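Proteasome assembly chaperone family protein (Pyrococcus furiosus DSM 3638, PDB 3WZ2) probably acts as a homo-oligomeric archaeal counterpart of the eukaryotic proteasome-assembly chaperones, with a PAC2-family fold, although its own function is not firmly established. Local coordinates at residues P9-P15 with I49-L55; A98-V102 with K162-A167; V94-A98 with G158-K162; P70-F74 with I84-L89. All blocks are in the same frame, centred on the assembly; numbering follows the deposited sequence.

Overall arrangement
The chain starts in contact 1, where P9-P15 lies along I49-L55 and closes a loop that holds strand 21-24 and helix 32-43. Contact 4 follows as a short hairpin closure, P70-F74 against I84-L89; F74 pairs with I49 and G50, so contacts 1 and 4, in series along the chain, join through neighbouring strands of one sheet. Both close before the helix contacts open. Helices 91-107 and 158-169 then meet in contacts 3 and 2, which share A98 and K162 and are staggered, so their long loops overlap rather than nest. I97 touches L72, L89, V10 and V52, tying helix 91-107 to segment 9-15, strands 47-53 and 72-77 and the loop after strand 80-85.

Contact 1. Residues P9-P15 with I49-L55; sequences PVNLVLP and IGYVDSL
Four backbone hydrogen bonds join N11 to D53 and V13 to Y51, each pair bonding in both directions; the straightest runs from N11 N to D53 O (2.9 Å, 178° at the hydrogen). Beyond N11, S54 OG donates to P9 O at 2.7 Å, almost in line with the carbonyl, continuing the ladder by a side chain; the same hydroxyl is also bonded to F56 N. The strands run antiparallel at the edge of the mixed sheet, strand 11-13 being outermost within this chain. At the far end I49 and G50 stand opposite the single F74 of strand 72-77 and both bond to its backbone, a classic beta bulge, and G50 CA comes within 3.0 Å of V13 O.

Among the apolar contacts, V13 lies alongside Y51, with its CB over one ring face, 3.9 Å from the ring centroid. Y51 CG sits between backbone N and carbonyl carbon (chi1 56°), which turns the ring over V13; W165 of the second subunit meets this ring edge-to-face. On the side facing helix 91-107, V52 is shared: its CG1 meets V10 CG1 at 3.7 Å and its CG2 meets L12 CD1 at 3.9 Å. L14 CD1 reaches I49 CD1 at 3.8 Å.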
# COMPACT_ATOMS: atom_id res chain seq x y z
N PRO B 9 -10.50 7.30 -12.02
CA PRO B 9 -10.32 7.47 -10.56
C PRO B 9 -11.04 8.67 -9.96
O PRO B 9 -11.51 8.59 -8.83
CB PRO B 9 -8.81 7.66 -10.40
CG PRO B 9 -8.34 8.16 -11.72
CD PRO B 9 -9.29 7.66 -12.78
N VAL B 10 -11.11 9.77 -10.71
CA VAL B 10 -11.96 10.90 -10.32
C VAL B 10 -12.81 11.31 -11.49
O VAL B 10 -12.29 11.49 -12.56
CB VAL B 10 -11.10 12.09 -9.88
CG1 VAL B 10 -11.94 13.33 -9.74
CG2 VAL B 10 -10.40 11.79 -8.57
N ASN B 11 -14.11 11.46 -11.28
CA ASN B 11 -14.97 12.10 -12.30
C ASN B 11 -15.61 13.35 -11.80
O ASN B 11 -16.17 13.35 -10.71
CB ASN B 11 -16.09 11.18 -12.80
CG ASN B 11 -15.55 10.02 -13.60
OD1 ASN B 11 -15.53 10.09 -14.83
ND2 ASN B 11 -15.01 9.01 -12.93
N LEU B 12 -15.59 14.40 -12.61
CA LEU B 12 -16.36 15.59 -12.29
C LEU B 12 -17.72 15.45 -12.86
O LEU B 12 -17.86 15.34 -14.06
CB LEU B 12 -15.73 16.87 -12.87
CG LEU B 12 -15.06 17.93 -12.05
CD1 LEU B 12 -14.33 17.26 -10.92
CD2 LEU B 12 -14.15 18.77 -12.92
N VAL B 13 -18.74 15.52 -12.02
CA VAL B 13 -20.09 15.65 -12.51
C VAL B 13 -20.45 17.12 -12.42
O VAL B 13 -20.75 17.62 -11.35
CB VAL B 13 -21.09 14.77 -11.71
CG1 VAL B 13 -22.51 14.88 -12.27
CG2 VAL B 13 -20.63 13.32 -11.74
N LEU B 14 -20.42 17.78 -13.55
CA LEU B 14 -20.49 19.22 -13.58
C LEU B 14 -20.88 19.68 -14.99
O LEU B 14 -20.11 19.49 -15.93
CB LEU B 14 -19.12 19.77 -13.21
CG LEU B 14 -19.05 21.28 -13.06
CD1 LEU B 14 -20.01 21.75 -11.99
CD2 LEU B 14 -17.64 21.70 -12.71
N PRO B 15 -22.07 20.30 -15.14
CA PRO B 15 -22.40 20.82 -16.47
C PRO B 15 -21.46 21.95 -16.89
O PRO B 15 -20.88 22.63 -16.04
CB PRO B 15 -23.83 21.34 -16.32
CG PRO B 15 -24.05 21.51 -14.87
CD PRO B 15 -23.14 20.54 -14.16
N ILE B 49 -24.81 22.43 -8.23
CA ILE B 49 -24.84 22.07 -9.65
C ILE B 49 -24.02 20.83 -10.02
O ILE B 49 -24.13 20.33 -11.13
CB ILE B 49 -24.44 23.25 -10.57
CG1 ILE B 49 -23.03 23.76 -10.25
CG2 ILE B 49 -25.46 24.37 -10.45
CD1 ILE B 49 -22.43 24.64 -11.34
N GLY B 50 -23.18 20.35 -9.11
CA GLY B 50 -22.37 19.19 -9.38
C GLY B 50 -21.53 18.76 -8.21
O GLY B 50 -21.62 19.29 -7.12
N TYR B 51 -20.68 17.76 -8.46
CA TYR B 51 -19.89 17.17 -7.41
C TYR B 51 -18.71 16.44 -7.99
O TYR B 51 -18.66 16.17 -9.19
CB TYR B 51 -20.75 16.24 -6.54
CG TYR B 51 -21.46 15.15 -7.32
CD1 TYR B 51 -22.57 15.44 -8.09
CD2 TYR B 51 -21.03 13.84 -7.25
CE1 TYR B 51 -23.24 14.46 -8.79
CE2 TYR B 51 -21.70 12.84 -7.95
CZ TYR B 51 -22.80 13.16 -8.73
OH TYR B 51 -23.48 12.17 -9.44
N VAL B 52 -17.78 16.09 -7.13
CA VAL B 52 -16.71 15.18 -7.46
C VAL B 52 -17.05 13.77 -7.00
O VAL B 52 -17.51 13.55 -5.87
CB VAL B 52 -15.43 15.58 -6.76
CG1 VAL B 52 -14.29 14.67 -7.17
CG2 VAL B 52 -15.11 17.03 -7.06
N ASP B 53 -16.83 12.83 -7.88
CA ASP B 53 -17.21 11.45 -7.65
C ASP B 53 -15.96 10.58 -7.78
O ASP B 53 -15.28 10.59 -8.80
CB ASP B 53 -18.25 11.02 -8.69
CG ASP B 53 -18.73 9.59 -8.50
OD1 ASP B 53 -18.79 9.11 -7.34
OD2 ASP B 53 -19.00 8.94 -9.50
N SER B 54 -15.66 9.83 -6.73
CA SER B 54 -14.51 8.95 -6.72
C SER B 54 -14.68 7.89 -5.66
O SER B 54 -15.13 8.17 -4.54
CB SER B 54 -13.26 9.76 -6.38
OG SER B 54 -12.09 8.96 -6.21
N LEU B 55 -14.25 6.68 -5.98
CA LEU B 55 -14.21 5.58 -5.00
C LEU B 55 -13.31 5.91 -3.83
O LEU B 55 -13.39 5.26 -2.81
CB LEU B 55 -13.69 4.30 -5.63
CG LEU B 55 -14.53 3.75 -6.80
CD1 LEU B 55 -13.73 2.65 -7.50
CD2 LEU B 55 -15.89 3.26 -6.32

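Contact 2. Residues A98-V102 with K162-A167; sequences AKEIV and KLLWEA
K99 leaves its helix with CG opposite the carbonyl carbon (chi1 -65°), bends at chi2 and then extends to NZ; E166, with CG placed likewise (chi1 -71°) and its own bend at chi2, brings its carboxylate to meet it. The two side chains cross obliquely, and K99 NZ and E166 OE1 form a salt bridge of 3.1 Å whose hydrogen bond is weak. K162, bent at chi2 and chi4, sets its NZ 4.5 Å from K99 NZ, two like charges close together. E166 probably eases this on the K99 side, and K162 NZ bonds weakly to N95 OD1. D53 of the third subunit adds a long, weak ion pair to K99 NZ.

Deeper between the helices, toward the sheet, small and branched side chains meet. L163 CD1 is the common point: V102 slides past it with CG2 3.8 Å away, the I101 side chain crosses that of L163 at about a right angle, CG2 lying 4.0 Å from CD1, and A98 CB approaches from the preceding turn. V102 CG2 also rests on E166 CB, while A98 CB lies against K162 CG (3.9 Å). On the sheet, I101 touches F22 and L163 touches V113 and S115. Segments 98-102 and 162-167 cross at -44°, their axes 9.9 Å apart at closest approach, where helices 91-107 and 158-169 pack on one face of the central sheet of an alpha/beta fold.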
# COMPACT_ATOMS: atom_id res chain seq x y z
N ALA B 98 -7.51 18.29 -9.05
CA ALA B 98 -7.01 19.49 -9.72
C ALA B 98 -6.88 19.29 -11.23
O ALA B 98 -7.31 20.15 -12.02
CB ALA B 98 -5.68 19.93 -9.16
N LYS B 99 -6.34 18.15 -11.63
CA LYS B 99 -6.23 17.82 -13.05
C LYS B 99 -7.61 17.82 -13.73
O LYS B 99 -7.76 18.38 -14.82
CB LYS B 99 -5.48 16.49 -13.26
CG LYS B 99 -3.99 16.52 -12.82
CD LYS B 99 -3.10 17.11 -13.91
CE LYS B 99 -1.85 17.59 -13.28
NZ LYS B 99 -0.75 17.90 -14.24
N GLU B 100 -8.61 17.17 -13.13
CA GLU B 100 -9.95 17.16 -13.76
C GLU B 100 -10.59 18.54 -13.76
O GLU B 100 -11.26 18.91 -14.71
CB GLU B 100 -10.89 16.19 -13.05
CG GLU B 100 -10.51 14.74 -13.17
CD GLU B 100 -10.45 14.23 -14.61
OE1 GLU B 100 -11.38 14.52 -15.41
OE2 GLU B 100 -9.45 13.55 -14.94
N ILE B 101 -10.38 19.31 -12.70
CA ILE B 101 -10.90 20.66 -12.67
C ILE B 101 -10.29 21.49 -13.82
O ILE B 101 -10.99 22.18 -14.54
CB ILE B 101 -10.62 21.32 -11.33
CG1 ILE B 101 -11.52 20.72 -10.26
CG2 ILE B 101 -10.80 22.82 -11.42
CD1 ILE B 101 -11.20 21.15 -8.83
N VAL B 102 -8.98 21.39 -14.01
CA VAL B 102 -8.33 22.15 -15.05
C VAL B 102 -8.78 21.71 -16.45
O VAL B 102 -9.02 22.55 -17.30
CB VAL B 102 -6.82 22.07 -14.90
CG1 VAL B 102 -6.11 22.59 -16.13
CG2 VAL B 102 -6.41 22.85 -13.67
N LYS B 162 -1.77 24.15 -6.36
CA LYS B 162 -1.74 23.31 -7.54
C LYS B 162 -2.54 23.94 -8.66
O LYS B 162 -2.09 23.98 -9.78
CB LYS B 162 -2.29 21.90 -7.26
CG LYS B 162 -2.00 20.89 -8.39
CD LYS B 162 -0.50 20.58 -8.44
CE LYS B 162 -0.03 19.91 -9.71
NZ LYS B 162 -0.50 18.52 -9.78
N LEU B 163 -3.71 24.43 -8.32
CA LEU B 163 -4.57 25.08 -9.32
C LEU B 163 -3.93 26.30 -9.89
O LEU B 163 -3.98 26.54 -11.09
CB LEU B 163 -5.88 25.52 -8.70
CG LEU B 163 -7.23 25.21 -9.25
CD1 LEU B 163 -7.16 23.96 -10.07
CD2 LEU B 163 -8.31 25.21 -8.17
N LEU B 164 -3.37 27.13 -9.03
CA LEU B 164 -2.67 28.32 -9.52
C LEU B 164 -1.75 27.93 -10.67
O LEU B 164 -1.79 28.52 -11.75
CB LEU B 164 -1.87 28.96 -8.40
CG LEU B 164 -0.95 30.12 -8.74
CD1 LEU B 164 -1.77 31.28 -9.27
CD2 LEU B 164 -0.14 30.52 -7.52
N TRP B 165 -0.93 26.91 -10.43
CA TRP B 165 0.12 26.51 -11.38
C TRP B 165 -0.54 25.84 -12.61
O TRP B 165 -0.28 26.23 -13.76
CB TRP B 165 1.15 25.60 -10.71
CG TRP B 165 2.15 24.97 -11.72
CD1 TRP B 165 2.17 23.69 -12.16
CD2 TRP B 165 3.21 25.64 -12.38
NE1 TRP B 165 3.18 23.51 -13.05
CE2 TRP B 165 3.83 24.71 -13.23
CE3 TRP B 165 3.69 26.94 -12.35
CZ2 TRP B 165 4.93 25.02 -14.01
CZ3 TRP B 165 4.80 27.27 -13.14
CH2 TRP B 165 5.40 26.32 -13.97
N GLU B 166 -1.40 24.85 -12.37
CA GLU B 166 -1.92 24.03 -13.47
C GLU B 166 -2.86 24.80 -14.37
O GLU B 166 -2.78 24.69 -15.60
CB GLU B 166 -2.59 22.77 -12.98
CG GLU B 166 -1.61 21.72 -12.42
CD GLU B 166 -0.62 21.17 -13.47
OE1 GLU B 166 -1.05 21.01 -14.63
OE2 GLU B 166 0.60 20.95 -13.14
N ALA B 167 -3.68 25.65 -13.77
CA ALA B 167 -4.53 26.51 -14.56
C ALA B 167 -3.75 27.48 -15.43
O ALA B 167 -4.06 27.68 -16.61
CB ALA B 167 -5.50 27.24 -13.66

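Contact 3. Residues V94-A98 with G158-K162; sequences VNEIA and GMSGK
Helical segments 94-98 and 158-162 approach to 9.8 Å between axes at a crossing angle of -45°, with the CA atoms of V94 and M159 the closest pair. M159 fills the space between them. Its CG points opposite the backbone N (chi1 177°), and bends at chi2 and chi3 then fold the thioether back over the facing helix, where the M159 side chain crosses that of I97 at about a right angle, with M159 CE 3.7 Å from I97 CG2 and also 3.7 Å from V94 O. The sulfur rests over A98, SD to CB 3.8 Å, and V94 CG1 packs against CE from the preceding turn.

The polar contact lies on the side where the third subunit joins. K162 NZ gives a weak hydrogen bond of 3.1 Å to N95 OD1. The amide nitrogen of N95 is held by the carbonyls of I57 and L55 of the third subunit, leaving OD1 turned to the lysine. An alanine in place of K162 would take away the amine and is likely to leave N95 OD1 without this donor and open a gap beside P59 of the third subunit. G158 has a positive phi (86°), where a CB would run into the preceding carbonyl oxygen, and leads from strand 154-157 into helix 158-169, whose first turns pack on helix 91-107 in a buried helix-helix layer that also forms part of a subunit interface.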
# COMPACT_ATOMS: atom_id res chain seq x y z
N VAL B 94 -5.85 15.04 -4.32
CA VAL B 94 -5.93 16.48 -4.59
C VAL B 94 -5.35 16.77 -5.96
O VAL B 94 -6.00 17.45 -6.75
CB VAL B 94 -5.18 17.30 -3.54
CG1 VAL B 94 -5.03 18.73 -3.99
CG2 VAL B 94 -5.89 17.23 -2.20
N ASN B 95 -4.19 16.17 -6.29
CA ASN B 95 -3.66 16.30 -7.65
C ASN B 95 -4.58 15.76 -8.76
O ASN B 95 -4.75 16.40 -9.79
CB ASN B 95 -2.29 15.63 -7.80
CG ASN B 95 -1.20 16.35 -7.04
OD1 ASN B 95 -1.23 17.57 -6.92
ND2 ASN B 95 -0.23 15.61 -6.56
N GLU B 96 -5.19 14.61 -8.53
CA GLU B 96 -6.11 14.09 -9.51
C GLU B 96 -7.31 15.02 -9.70
O GLU B 96 -7.79 15.18 -10.82
CB GLU B 96 -6.59 12.69 -9.14
CG GLU B 96 -5.54 11.59 -9.25
CD GLU B 96 -5.50 10.96 -10.64
OE1 GLU B 96 -5.97 11.59 -11.63
OE2 GLU B 96 -4.98 9.81 -10.75
N ILE B 97 -7.84 15.55 -8.60
CA ILE B 97 -9.00 16.41 -8.70
C ILE B 97 -8.64 17.70 -9.41
O ILE B 97 -9.36 18.14 -10.28
CB ILE B 97 -9.62 16.70 -7.32
CG1 ILE B 97 -10.23 15.43 -6.72
CG2 ILE B 97 -10.70 17.77 -7.41
CD1 ILE B 97 -10.41 15.51 -5.21
N ALA B 98 -7.51 18.29 -9.05
CA ALA B 98 -7.01 19.49 -9.72
C ALA B 98 -6.88 19.29 -11.23
O ALA B 98 -7.31 20.15 -12.02
CB ALA B 98 -5.68 19.93 -9.16
N GLY B 158 -1.28 22.54 -1.16
CA GLY B 158 -2.63 22.08 -1.35
C GLY B 158 -3.24 22.47 -2.68
O GLY B 158 -2.54 22.91 -3.62
N MET B 159 -4.56 22.34 -2.73
CA MET B 159 -5.31 22.58 -3.95
C MET B 159 -4.99 23.95 -4.53
O MET B 159 -4.85 24.10 -5.75
CB MET B 159 -6.83 22.40 -3.69
CG MET B 159 -7.72 22.70 -4.88
SD MET B 159 -7.47 21.60 -6.27
CE MET B 159 -8.36 20.14 -5.76
N SER B 160 -4.96 24.97 -3.66
CA SER B 160 -4.84 26.35 -4.14
C SER B 160 -3.53 26.55 -4.88
O SER B 160 -3.50 27.10 -5.97
CB SER B 160 -4.95 27.33 -2.98
OG SER B 160 -6.30 27.31 -2.53
N GLY B 161 -2.44 26.03 -4.31
CA GLY B 161 -1.13 26.06 -5.01
C GLY B 161 -1.13 25.31 -6.34
O GLY B 161 -0.56 25.76 -7.31
N LYS B 162 -1.77 24.15 -6.36
CA LYS B 162 -1.74 23.31 -7.54
C LYS B 162 -2.54 23.94 -8.66
O LYS B 162 -2.09 23.98 -9.78
CB LYS B 162 -2.29 21.90 -7.26
CG LYS B 162 -2.00 20.89 -8.39
CD LYS B 162 -0.50 20.58 -8.44
CE LYS B 162 -0.03 19.91 -9.71
NZ LYS B 162 -0.50 18.52 -9.78

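Contact 4. Residues P70-F74 with I84-L89; sequences PPLRF and IADIFL
D86 OD2 is gripped by both terminal nitrogens of R73, NH1 and NH2 each at 2.7 Å, in an end-on salt bridge to a single oxygen. The carboxylate oxygen lies in the guanidinium plane, but the two groups are turned 41° against each other: NH2 arrives on the syn side, 22° out of the carboxylate plane, and NH1 from farther above it, both from the same face. R73 CG stands between its backbone N and carbonyl carbon (chi1 42°), and the chain then extends to NE, carrying the head across to D86. Further bonds fix the guanidinium's rotation, NH1 to P70 O at 3.1 Å and NE to the hydroxyl of Y75. I84 CG2 packs over one guanidinium face. A methionine in place of R73 would probably leave the D86 carboxylate without its countercharge and P70 O without this donor.

Strands 72-77 and 80-85 form a beta hairpin in the mixed sheet, and this contact is its open end. R73 and I84 are a hydrogen-bonded antiparallel pair, I84 N to R73 O measuring 2.9 Å, and D86 N continues the ladder to P71 O. L72 and A85 are the adjoining non-hydrogen-bonded pair, their side chains on the other side of the sheet from R73. There L72 CG lies 3.8 Å from A85 CB, CD1 meets I87 CG1 at 3.6 Å, and CD2 reaches L89 CD1 tip to tip at 3.5 Å. I97 of helix 91-107 touches both L72 and L89.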
# COMPACT_ATOMS: atom_id res chain seq x y z
N PRO B 70 -23.15 15.54 -1.45
CA PRO B 70 -21.86 14.90 -1.33
C PRO B 70 -20.84 15.84 -0.74
O PRO B 70 -21.05 17.05 -0.72
CB PRO B 70 -21.52 14.51 -2.77
CG PRO B 70 -22.19 15.57 -3.57
CD PRO B 70 -23.38 16.05 -2.81
N PRO B 71 -19.75 15.30 -0.23
CA PRO B 71 -18.80 16.11 0.51
C PRO B 71 -17.94 17.01 -0.35
O PRO B 71 -17.42 17.98 0.18
CB PRO B 71 -17.92 15.06 1.24
CG PRO B 71 -18.09 13.82 0.47
CD PRO B 71 -19.45 13.86 -0.15
N LEU B 72 -17.79 16.70 -1.64
CA LEU B 72 -17.05 17.58 -2.56
C LEU B 72 -17.99 18.07 -3.63
O LEU B 72 -18.47 17.28 -4.43
CB LEU B 72 -15.88 16.85 -3.21
CG LEU B 72 -14.58 16.96 -2.46
CD1 LEU B 72 -14.62 16.21 -1.14
CD2 LEU B 72 -13.45 16.43 -3.32
N ARG B 73 -18.35 19.33 -3.57
CA ARG B 73 -19.46 19.81 -4.35
C ARG B 73 -19.14 21.15 -5.02
O ARG B 73 -18.22 21.85 -4.61
CB ARG B 73 -20.79 19.88 -3.55
CG ARG B 73 -20.66 20.41 -2.17
CD ARG B 73 -21.93 20.24 -1.33
NE ARG B 73 -21.75 21.08 -0.17
CZ ARG B 73 -21.00 20.77 0.86
NH1 ARG B 73 -20.39 19.59 0.91
NH2 ARG B 73 -20.92 21.60 1.88
N PHE B 74 -19.91 21.44 -6.05
CA PHE B 74 -19.83 22.69 -6.81
C PHE B 74 -21.16 23.39 -6.75
O PHE B 74 -22.20 22.78 -7.00
CB PHE B 74 -19.48 22.40 -8.26
CG PHE B 74 -18.17 21.68 -8.42
CD1 PHE B 74 -16.98 22.36 -8.31
CD2 PHE B 74 -18.15 20.31 -8.64
CE1 PHE B 74 -15.78 21.69 -8.44
CE2 PHE B 74 -16.93 19.64 -8.77
CZ PHE B 74 -15.75 20.33 -8.65
N ILE B 84 -16.26 23.48 -3.13
CA ILE B 84 -16.19 23.31 -1.67
C ILE B 84 -15.83 21.87 -1.38
O ILE B 84 -16.25 20.97 -2.10
CB ILE B 84 -17.58 23.65 -1.06
CG1 ILE B 84 -17.79 25.22 -1.15
CG2 ILE B 84 -17.74 23.06 0.35
CD1 ILE B 84 -19.11 25.75 -0.70
N ALA B 85 -15.09 21.64 -0.32
CA ALA B 85 -14.87 20.31 0.20
C ALA B 85 -15.00 20.27 1.71
O ALA B 85 -14.40 21.08 2.40
CB ALA B 85 -13.47 19.82 -0.20
N ASP B 86 -15.72 19.29 2.23
CA ASP B 86 -15.85 19.11 3.65
C ASP B 86 -14.90 18.09 4.27
O ASP B 86 -14.93 17.89 5.47
CB ASP B 86 -17.31 18.80 3.99
CG ASP B 86 -18.21 20.05 3.88
OD1 ASP B 86 -17.75 21.14 4.25
OD2 ASP B 86 -19.35 19.95 3.39
N ILE B 87 -14.00 17.51 3.48
CA ILE B 87 -13.00 16.58 3.98
C ILE B 87 -11.64 17.02 3.45
O ILE B 87 -11.55 17.68 2.42
CB ILE B 87 -13.35 15.13 3.57
CG1 ILE B 87 -13.60 15.06 2.09
CG2 ILE B 87 -14.64 14.70 4.26
CD1 ILE B 87 -13.72 13.64 1.57
N PHE B 88 -10.58 16.71 4.17
CA PHE B 88 -9.22 17.15 3.77
C PHE B 88 -8.61 15.89 3.21
O PHE B 88 -8.49 14.91 3.90
CB PHE B 88 -8.38 17.81 4.92
CG PHE B 88 -6.98 18.31 4.49
CD1 PHE B 88 -6.76 19.65 4.11
CD2 PHE B 88 -5.86 17.45 4.51
CE1 PHE B 88 -5.48 20.10 3.75
CE2 PHE B 88 -4.59 17.89 4.14
CZ PHE B 88 -4.40 19.21 3.75
N LEU B 89 -8.27 15.94 1.94
CA LEU B 89 -8.01 14.77 1.15
C LEU B 89 -6.52 14.56 1.02
O LEU B 89 -5.74 15.47 1.18
CB LEU B 89 -8.64 14.94 -0.22
CG LEU B 89 -10.17 14.82 -0.23
CD1 LEU B 89 -10.71 14.97 -1.62
CD2 LEU B 89 -10.63 13.48 0.35
O HOH W 1 -19.41 23.00 4.28